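Local atomic coordinates of cyclase (Uncultured organism, PDB entry 5IBZ), a protein that probably acts as an arylformamidase-like enzyme of the cyclase family and can hold acetylphosphate in a pocket. Residues B[21-24]-B[25-29]; B[149-152]-B[153-156]; B[227-230]-B[231-235]; B[286-289]-B[290-294]. All coordinates share one frame; numbering follows the deposited sequence. Where two conformers were deposited one is given.

Contact 1: residues B[21-24]-B[25-29]; sequences GKWG and DDDQR
Trp23 and Asp27 run side by side and point the same way, and between them is the packed side of the loop of residues 21-29. CB of Trp23 lies 3.8 Å from CG of Asp27. The carboxylate is turned 56° from the indole plane, with Asp27 OD2 3.8 Å from Trp23 CE3. Two type I beta turns that share Gly24 bring them together, the first from Gly21 to Gly24 and the second from Gly24 to Asp27. The second closes with Asp27 N donating to Gly24 O at 3.3 Å; the bond is fairly straight (160°) but comes from above the carbonyl plane. On its other flank the loop is looser. Asp25 points its CB away, its carboxylate merely brushing the first turn with OD1 3.4 Å from Gly21 CA, and Asp26 stands out toward solvent. With CG of Asp27 opposite its own backbone N (chi1 175°), OD1 can take the N-H of Arg29 at 3.1 Å from above the carboxylate plane, forming an Asx turn. Asn33 ND2 also bonds OD1, while OD2 is held by the Tyr127 hydroxyl and the backbone N of Gly30. Gripped at both oxygens, the Asp27 carboxylate has its rotation fixed and ties the loop to its surroundings; so many polar partners would probably stabilise its ionised form.

Contact 2: residues B[149-152]-B[153-156]; sequences ENVK and TSFL
The methyl branch CG2 of Val151 meets the Phe155 ring at the CE2 corner, 3.7 Å away, with Phe155 CZ next at 4.0 Å. The two side chains cross obliquely. Val151 CG1 takes the other branch, opposite the carbonyl carbon (chi1 -79°), and lies alongside the Ser154 methylene; the two beta carbons, Val151 CB and Ser154 CB, are 3.7 Å apart. Ser154 touches both neighbours: its CB meets Val151, and its OG, set opposite its own backbone N (chi1 -164°), sits 3.6 Å above the Phe155 plane, displaced toward the rim. Valine, serine and phenylalanine make one small cluster at a type I beta turn from Val151 to Ser154. The turn is closed by Ser154 N donating to Val151 O at 3.0 Å, from well above the carbonyl plane. On the far side of the chain the chemistry becomes polar: a water lies a short 2.5 Å from Thr153 OG1 and gives a weak bond to Asn150 O at 3.3 Å, linking the turn to the 3-10 segment that leads into it. Outside the turn, the Phe155 ring meets Trp114 of strand 113-115 and packs edge-to-face with Tyr278 of strand 278-281. The Lys152 carbonyl accepts from Asn318 ND2 of the second subunit, and Thr153 packs on Thr52 of that subunit. From here the chain passes directly into strand 158-163 of the mixed central sheet.

Contact 3: residues B[227-230]-B[231-235]; sequences TGIG and SDTVP
The carbonyl of Gly230, the flat group at the heart of this contact, takes two bonds from one residue, Thr233. The backbone N of Thr233 comes from above the carbonyl plane, 47° out of it, at 3.1 Å from Gly230 O. Thr233 OG1 donates almost along the C=O axis, at 2.8 Å from the same Gly230 O. The first of these closes a type I beta turn from Gly230 to Thr233, which carries the chain from the short strand 228-229 into helix 233-239. The hydroxyl bond reinforces that turn from the side chain, and it is possible because OG1 stands between the backbone N and the carbonyl carbon (chi1 69°), facing back toward the strand. One residue further on, Val234 N bonds Ser231 O at 3.2 Å. Ile229 comes in from the strand side and crosses Thr233 at about a right angle, so the threonine hydroxyl has an apolar neighbour as well as its carbonyl partner. The surroundings differ on the two ends: Asp232 is exposed, and its OD1 accepts from Arg180 N, at the start of helix 180-190, whereas Ile229 and Val234 are buried against Val267 of helix 266-275. Gly228 and Gly230 bond by their backbones to Ile178, in the neighbouring strand 177-178. The isoleucine lies along the threonine hydroxyl with CB, CG1 and CD1: Ile229 CB is 3.7 Å from Thr233 OG1, and the delta methyl Ile229 CD1 is closest, at 3.5 Å from the same Thr233 OG1.

Contact 4: residues B[286-289]-B[290-294]; sequences EELA and KDCAQ
Helix 286-295, an alpha-helix lying against the mixed central sheet, carries this contact, and Leu288 and Cys292 meet one turn apart on its buried side. Four consecutive i to i+4 backbone bonds join the two halves: Lys290 N to Glu286 O, Asp291 N to Glu287 O, Cys292 N to Leu288 O and Ala293 N to Ala289 O. The shortest of the four is Cys292 N to Leu288 O, at 2.9 Å. The side chains sort by face. Leu288, Ala289 and Cys292 turn to the protein interior: Leu288 packs on Phe53 of strand 52-54, and Ala289 and Cys292 on Leu161 of strand 158-163. Glu287 and Lys290 face solvent, the lysine chain running outward after its CB passes 3.7 Å from Glu286 O; the Glu287 carboxylate bends back to Trp284, whose NE1 bonds its OE2. Asp291 lies at the border between these faces. Its CB is 3.5 Å from Leu288 O, and its carboxylate, set opposite its backbone N (chi1 -179°), makes salt bridges with Lys323 through OD2 and with Lys51 through OD1, fastening the helix to the chain end and to the residue just ahead of strand 52-54. The two lysines probably favour the ionised form and offset the nearby carboxylate of Asp295. On the buried face the sulfur meets one branch of the leucine, Leu288 CD1 lying 3.9 Å from Cys292 SG.

All four contacts are local, three in or around beta turns and one along a helix. Contact 1 lies at the surface and sets an indole beside a carboxylate, with backbone amides. Contacts 2 and 3 are buried: the former mixes apolar packing with a water and a subunit boundary, the latter concentrates two bonds on one carbonyl at a strand-to-helix junction. Contact 4 is partly buried, with an apolar face and a charged one. Contacts 2 and 4 meet the same strand, 158-163, one leading into it, the other packing on it. Contacts 1 and 2 touch, Arg29 NE lying 3.0 Å from Asn150 O. Contacts 1 and 4 sit on opposite sides of the chain centre.

Contact 1: residues B[21-24]-B[25-29]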
loop_
_atom_site.group_PDB
_atom_site.type_symbol
_atom_site.label_atom_id
_atom_site.label_comp_id
_atom_site.label_asym_id
_atom_site.label_seq_id
_atom_site.Cartn_x
_atom_site.Cartn_y
_atom_site.Cartn_z
ATOM N N GLY B 21 -32.405 -19.304 -5.488
ATOM C CA GLY B 21 -33.125 -19.781 -6.643
ATOM C C GLY B 21 -34.120 -18.812 -7.277
ATOM O O GLY B 21 -34.637 -19.106 -8.358
ATOM N N LYS B 22 -34.408 -17.688 -6.630
ATOM C CA LYS B 22 -35.396 -16.735 -7.163
ATOM C C LYS B 22 -35.039 -16.292 -8.571
ATOM O O LYS B 22 -35.920 -16.081 -9.424
ATOM C CB LYS B 22 -35.512 -15.498 -6.258
ATOM C CG LYS B 22 -36.477 -14.432 -6.788
ATOM C CD LYS B 22 -36.792 -13.380 -5.740
ATOM C CE LYS B 22 -37.926 -13.823 -4.831
ATOM N NZ LYS B 22 -38.191 -12.837 -3.719
ATOM N N TRP B 23 -33.744 -16.118 -8.794
ATOM C CA TRP B 23 -33.225 -15.674 -10.081
ATOM C C TRP B 23 -32.374 -16.759 -10.726
ATOM O O TRP B 23 -31.498 -16.475 -11.552
ATOM C CB TRP B 23 -32.426 -14.383 -9.906
ATOM C CG TRP B 23 -33.225 -13.287 -9.258
ATOM C CD1 TRP B 23 -34.190 -12.521 -9.840
ATOM C CD2 TRP B 23 -33.111 -12.825 -7.906
ATOM N NE1 TRP B 23 -34.698 -11.627 -8.939
ATOM C CE2 TRP B 23 -34.046 -11.786 -7.740
ATOM C CE3 TRP B 23 -32.306 -13.193 -6.813
ATOM C CZ2 TRP B 23 -34.193 -11.099 -6.538
ATOM C CZ3 TRP B 23 -32.476 -12.528 -5.624
ATOM C CH2 TRP B 23 -33.400 -11.491 -5.494
ATOM N N GLY B 24 -32.652 -18.008 -10.354
ATOM C CA GLY B 24 -31.960 -19.159 -10.899
ATOM C C GLY B 24 -30.895 -19.651 -9.948
ATOM O O GLY B 24 -30.347 -18.875 -9.187
ATOM N N ASP B 25 -30.576 -20.938 -10.003
ATOM C CA ASP B 25 -29.603 -21.480 -9.074
ATOM C C ASP B 25 -28.151 -21.187 -9.484
ATOM O O ASP B 25 -27.234 -21.506 -8.744
ATOM C CB ASP B 25 -29.848 -22.980 -8.904
ATOM C CG ASP B 25 -31.138 -23.267 -8.109
ATOM O OD1 ASP B 25 -31.354 -22.613 -7.063
ATOM O OD2 ASP B 25 -31.937 -24.117 -8.532
ATOM N N ASP B 26 -27.952 -20.514 -10.621
ATOM C CA ASP B 26 -26.595 -20.076 -10.983
ATOM C C ASP B 26 -26.427 -18.558 -10.873
ATOM O O ASP B 26 -25.345 -18.025 -11.142
ATOM C CB ASP B 26 -26.216 -20.539 -12.401
ATOM C CG ASP B 26 -25.867 -22.019 -12.461
ATOM O OD1 ASP B 26 -25.382 -22.561 -11.449
ATOM O OD2 ASP B 26 -26.069 -22.638 -13.527
ATOM N N ASP B 27 -27.464 -17.864 -10.425
ATOM C CA ASP B 27 -27.394 -16.421 -10.227
ATOM C C ASP B 27 -26.297 -16.004 -9.245
ATOM O O ASP B 27 -26.111 -16.625 -8.195
ATOM C CB ASP B 27 -28.722 -15.882 -9.724
ATOM C CG ASP B 27 -28.648 -14.420 -9.405
ATOM O OD1 ASP B 27 -28.369 -13.637 -10.352
ATOM O OD2 ASP B 27 -28.859 -14.057 -8.224
ATOM N N GLN B 28 -25.593 -14.936 -9.598
ATOM C CA GLN B 28 -24.619 -14.314 -8.708
ATOM C C GLN B 28 -24.920 -12.867 -8.371
ATOM O O GLN B 28 -24.103 -12.237 -7.707
ATOM C CB GLN B 28 -23.213 -14.390 -9.312
ATOM C CG GLN B 28 -22.721 -15.804 -9.482
ATOM C CD GLN B 28 -21.285 -15.863 -9.949
ATOM O OE1 GLN B 28 -20.420 -15.179 -9.414
ATOM N NE2 GLN B 28 -21.025 -16.680 -10.963
ATOM N N ARG B 29 -26.059 -12.326 -8.822
ATOM C CA ARG B 29 -26.345 -10.907 -8.604
ATOM C C ARG B 29 -27.332 -10.628 -7.476
ATOM O O ARG B 29 -27.405 -9.502 -6.981
ATOM C CB ARG B 29 -26.844 -10.270 -9.904
ATOM C CG ARG B 29 -25.867 -10.455 -11.048
ATOM C CD ARG B 29 -26.326 -9.789 -12.293
ATOM N NE ARG B 29 -26.155 -8.341 -12.249
ATOM C CZ ARG B 29 -27.136 -7.446 -12.207
ATOM N NH1 ARG B 29 -28.418 -7.806 -12.144
ATOM N NH2 ARG B 29 -26.825 -6.150 -12.225
#

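Contact 2: residues B[149-152]-B[153-156]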
loop_
_atom_site.group_PDB
_atom_site.type_symbol
_atom_site.label_atom_id
_atom_site.label_comp_id
_atom_site.label_asym_id
_atom_site.label_seq_id
_atom_site.Cartn_x
_atom_site.Cartn_y
_atom_site.Cartn_z
ATOM N N GLU B 149 -17.756 -7.442 -9.276
ATOM C CA GLU B 149 -17.824 -7.166 -10.719
ATOM C C GLU B 149 -19.173 -7.619 -11.286
ATOM O O GLU B 149 -19.598 -7.152 -12.351
ATOM C CB GLU B 149 -16.660 -7.814 -11.495
ATOM C CG GLU B 149 -16.680 -9.327 -11.709
ATOM C CD GLU B 149 -16.310 -10.166 -10.485
ATOM O OE1 GLU B 149 -16.040 -9.625 -9.390
ATOM O OE2 GLU B 149 -16.293 -11.408 -10.657
ATOM N N ASN B 150 -19.856 -8.506 -10.568
ATOM C CA ASN B 150 -21.153 -8.995 -11.016
ATOM C C ASN B 150 -22.215 -7.902 -10.979
ATOM O O ASN B 150 -23.294 -8.077 -11.562
ATOM C CB ASN B 150 -21.615 -10.187 -10.174
ATOM C CG ASN B 150 -20.856 -11.457 -10.492
ATOM O OD1 ASN B 150 -21.107 -12.108 -11.505
ATOM N ND2 ASN B 150 -19.917 -11.822 -9.630
ATOM N N VAL B 151 -21.939 -6.785 -10.305
ATOM C CA VAL B 151 -22.879 -5.676 -10.257
ATOM C C VAL B 151 -22.189 -4.372 -10.694
ATOM O O VAL B 151 -22.499 -3.281 -10.206
ATOM C CB VAL B 151 -23.513 -5.524 -8.849
ATOM C CG1 VAL B 151 -24.623 -6.571 -8.692
ATOM C CG2 VAL B 151 -22.473 -5.662 -7.729
ATOM N N LYS B 152 -21.282 -4.499 -11.658
ATOM C CA LYS B 152 -20.586 -3.320 -12.144
ATOM C C LYS B 152 -21.539 -2.365 -12.859
ATOM O O LYS B 152 -21.199 -1.189 -13.049
ATOM C CB LYS B 152 -19.425 -3.685 -13.072
ATOM C CG LYS B 152 -19.833 -4.278 -14.391
ATOM C CD LYS B 152 -18.602 -4.455 -15.321
ATOM C CE LYS B 152 -19.044 -4.961 -16.681
ATOM N NZ LYS B 152 -17.951 -4.935 -17.685
ATOM N N THR B 153 -22.706 -2.843 -13.278
ATOM C CA THR B 153 -23.671 -1.911 -13.887
ATOM C C THR B 153 -24.871 -1.618 -12.970
ATOM O O THR B 153 -25.745 -0.800 -13.317
ATOM C CB THR B 153 -24.160 -2.391 -15.290
ATOM O OG1 THR B 153 -24.368 -3.807 -15.361
ATOM C CG2 THR B 153 -23.105 -2.040 -16.323
ATOM N N SER B 154 -24.872 -2.184 -11.769
ATOM C CA SER B 154 -26.019 -2.026 -10.880
ATOM C C SER B 154 -25.922 -0.792 -9.993
ATOM O O SER B 154 -24.950 -0.014 -10.054
ATOM C CB SER B 154 -26.186 -3.270 -9.993
ATOM O OG SER B 154 -27.477 -3.304 -9.400
ATOM N N PHE B 155 -26.925 -0.646 -9.135
ATOM C CA PHE B 155 -27.040 0.428 -8.140
ATOM C C PHE B 155 -27.100 1.811 -8.774
ATOM O O PHE B 155 -26.743 2.811 -8.152
ATOM C CB PHE B 155 -25.909 0.347 -7.113
ATOM C CG PHE B 155 -25.677 -1.047 -6.594
ATOM C CD1 PHE B 155 -26.725 -1.835 -6.188
ATOM C CD2 PHE B 155 -24.396 -1.571 -6.553
ATOM C CE1 PHE B 155 -26.505 -3.149 -5.744
ATOM C CE2 PHE B 155 -24.167 -2.858 -6.102
ATOM C CZ PHE B 155 -25.222 -3.642 -5.703
ATOM N N LEU B 156 -27.652 1.846 -9.971
ATOM C CA LEU B 156 -28.024 3.080 -10.599
ATOM C C LEU B 156 -29.513 2.937 -10.912
ATOM O O LEU B 156 -29.903 2.121 -11.751
ATOM C CB LEU B 156 -27.143 3.313 -11.819
ATOM C CG LEU B 156 -27.390 4.579 -12.615
ATOM C CD1 LEU B 156 -26.080 5.108 -13.185
ATOM C CD2 LEU B 156 -28.406 4.302 -13.710
HETATM O O HOH W 1 -24.139 -5.507 -13.476
#

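Contact 3: residues B[227-230]-B[231-235]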
loop_
_atom_site.group_PDB
_atom_site.type_symbol
_atom_site.label_atom_id
_atom_site.label_comp_id
_atom_site.label_asym_id
_atom_site.label_seq_id
_atom_site.Cartn_x
_atom_site.Cartn_y
_atom_site.Cartn_z
ATOM N N THR B 227 -26.085 2.757 17.010
ATOM C CA THR B 227 -27.431 2.687 16.449
ATOM C C THR B 227 -27.448 2.048 15.057
ATOM O O THR B 227 -26.532 2.228 14.260
ATOM C CB THR B 227 -28.077 4.093 16.372
ATOM O OG1 THR B 227 -29.425 3.989 15.891
ATOM C CG2 THR B 227 -27.306 5.016 15.458
ATOM N N GLY B 228 -28.490 1.280 14.765
ATOM C CA GLY B 228 -28.663 0.738 13.422
ATOM C C GLY B 228 -29.928 -0.097 13.352
ATOM O O GLY B 228 -30.695 -0.148 14.325
ATOM N N ILE B 229 -30.157 -0.741 12.213
ATOM C CA ILE B 229 -31.372 -1.527 12.048
ATOM C C ILE B 229 -31.318 -2.848 12.809
ATOM O O ILE B 229 -30.260 -3.438 13.028
ATOM C CB ILE B 229 -31.704 -1.785 10.550
ATOM C CG1 ILE B 229 -30.596 -2.560 9.828
ATOM C CG2 ILE B 229 -32.018 -0.450 9.885
ATOM C CD1 ILE B 229 -30.975 -3.007 8.403
ATOM N N GLY B 230 -32.498 -3.277 13.258
ATOM C CA GLY B 230 -32.643 -4.513 14.002
ATOM C C GLY B 230 -33.202 -5.659 13.181
ATOM O O GLY B 230 -33.510 -5.516 12.005
ATOM N N SER B 231 -33.323 -6.811 13.826
ATOM C CA SER B 231 -33.690 -8.034 13.121
ATOM C C SER B 231 -35.082 -7.982 12.477
ATOM O O SER B 231 -35.300 -8.641 11.461
ATOM C CB SER B 231 -33.612 -9.232 14.063
ATOM O OG SER B 231 -34.531 -9.075 15.122
ATOM N N ASP B 232 -36.031 -7.230 13.032
ATOM C CA ASP B 232 -37.378 -7.267 12.460
ATOM C C ASP B 232 -37.503 -6.368 11.228
ATOM O O ASP B 232 -38.569 -6.306 10.613
ATOM C CB ASP B 232 -38.451 -6.949 13.539
ATOM C CG ASP B 232 -38.787 -5.472 13.685
ATOM O OD1 ASP B 232 -38.019 -4.587 13.260
ATOM O OD2 ASP B 232 -39.855 -5.208 14.281
ATOM N N THR B 233 -36.406 -5.737 10.803
ATOM C CA THR B 233 -36.419 -5.027 9.528
ATOM C C THR B 233 -36.185 -5.982 8.345
ATOM O O THR B 233 -36.476 -5.646 7.201
ATOM C CB THR B 233 -35.368 -3.893 9.476
ATOM O OG1 THR B 233 -34.042 -4.442 9.458
ATOM C CG2 THR B 233 -35.544 -2.919 10.662
ATOM N N VAL B 234 -35.683 -7.184 8.615
ATOM C CA VAL B 234 -35.265 -8.079 7.535
ATOM C C VAL B 234 -36.466 -8.602 6.708
ATOM O O VAL B 234 -36.421 -8.566 5.467
ATOM C CB VAL B 234 -34.403 -9.227 8.093
ATOM C CG1 VAL B 234 -34.181 -10.294 7.041
ATOM C CG2 VAL B 234 -33.038 -8.688 8.546
ATOM N N PRO B 235 -37.540 -9.060 7.366
ATOM C CA PRO B 235 -38.656 -9.499 6.520
ATOM C C PRO B 235 -39.229 -8.334 5.700
ATOM O O PRO B 235 -39.678 -8.534 4.568
ATOM C CB PRO B 235 -39.670 -10.032 7.525
ATOM C CG PRO B 235 -38.870 -10.412 8.729
ATOM C CD PRO B 235 -37.763 -9.372 8.783
#

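Contact 4: residues B[286-289]-B[290-294]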
loop_
_atom_site.group_PDB
_atom_site.type_symbol
_atom_site.label_atom_id
_atom_site.label_comp_id
_atom_site.label_asym_id
_atom_site.label_seq_id
_atom_site.Cartn_x
_atom_site.Cartn_y
_atom_site.Cartn_z
ATOM N N GLU B 286 -26.286 14.036 5.642
ATOM C CA GLU B 286 -26.744 15.253 6.306
ATOM C C GLU B 286 -27.301 16.294 5.337
ATOM O O GLU B 286 -28.347 16.907 5.604
ATOM C CB GLU B 286 -25.609 15.882 7.122
ATOM C CG GLU B 286 -26.149 16.993 8.050
ATOM C CD GLU B 286 -25.112 17.602 8.980
ATOM O OE1 GLU B 286 -24.154 16.914 9.361
ATOM O OE2 GLU B 286 -25.276 18.784 9.349
ATOM N N GLU B 287 -26.611 16.548 4.233
ATOM C CA GLU B 287 -27.070 17.603 3.313
ATOM C C GLU B 287 -28.249 17.155 2.462
ATOM O O GLU B 287 -29.159 17.948 2.184
ATOM C CB GLU B 287 -25.927 18.081 2.416
ATOM C CG GLU B 287 -25.060 19.134 3.105
ATOM C CD GLU B 287 -24.443 18.641 4.406
ATOM O OE1 GLU B 287 -24.880 19.106 5.490
ATOM O OE2 GLU B 287 -23.519 17.796 4.348
ATOM N N LEU B 288 -28.233 15.900 2.026
ATOM C CA LEU B 288 -29.374 15.344 1.317
ATOM C C LEU B 288 -30.622 15.433 2.179
ATOM O O LEU B 288 -31.693 15.823 1.699
ATOM C CB LEU B 288 -29.127 13.888 0.914
ATOM C CG LEU B 288 -30.321 13.173 0.261
ATOM C CD1 LEU B 288 -30.688 13.786 -1.097
ATOM C CD2 LEU B 288 -30.057 11.697 0.122
ATOM N N ALA B 289 -30.500 15.073 3.453
ATOM C CA ALA B 289 -31.667 15.049 4.322
ATOM C C ALA B 289 -32.217 16.464 4.550
ATOM O O ALA B 289 -33.438 16.663 4.585
ATOM C CB ALA B 289 -31.341 14.380 5.637
ATOM N N LYS B 290 -31.338 17.451 4.689
ATOM C CA LYS B 290 -31.796 18.832 4.810
ATOM C C LYS B 290 -32.564 19.257 3.568
ATOM O O LYS B 290 -33.607 19.912 3.666
ATOM C CB LYS B 290 -30.615 19.772 5.052
ATOM C CG LYS B 290 -31.002 21.201 5.412
ATOM C CD LYS B 290 -29.756 21.993 5.754
ATOM C CE LYS B 290 -30.064 23.455 6.033
ATOM N NZ LYS B 290 -31.268 23.626 6.896
ATOM N N ASP B 291 -32.059 18.877 2.402
ATOM C CA ASP B 291 -32.712 19.250 1.153
ATOM C C ASP B 291 -34.082 18.585 1.052
ATOM O O ASP B 291 -35.047 19.227 0.656
ATOM C CB ASP B 291 -31.833 18.890 -0.049
ATOM C CG ASP B 291 -32.475 19.286 -1.368
ATOM O OD1 ASP B 291 -32.440 20.489 -1.680
ATOM O OD2 ASP B 291 -33.020 18.404 -2.068
ATOM N N CYS B 292 -34.164 17.300 1.392
ATOM C CA CYS B 292 -35.450 16.588 1.335
ATOM C C CYS B 292 -36.473 17.173 2.318
ATOM O O CYS B 292 -37.670 17.207 2.029
ATOM C CB CYS B 292 -35.254 15.099 1.606
ATOM S SG CYS B 292 -34.291 14.228 0.332
ATOM N N ALA B 293 -36.019 17.638 3.478
ATOM C CA ALA B 293 -36.922 18.259 4.432
ATOM C C ALA B 293 -37.496 19.553 3.868
ATOM O O ALA B 293 -38.664 19.876 4.104
ATOM C CB ALA B 293 -36.214 18.514 5.771
ATOM N N GLN B 294 -36.702 20.252 3.070
ATOM C CA GLN B 294 -37.121 21.523 2.490
ATOM C C GLN B 294 -38.019 21.383 1.253
ATOM O O GLN B 294 -38.926 22.204 1.064
ATOM C CB GLN B 294 -35.888 22.366 2.125
ATOM C CG GLN B 294 -35.413 23.254 3.256
ATOM C CD GLN B 294 -33.956 23.661 3.118
ATOM O OE1 GLN B 294 -33.345 23.507 2.057
ATOM N NE2 GLN B 294 -33.388 24.175 4.201
#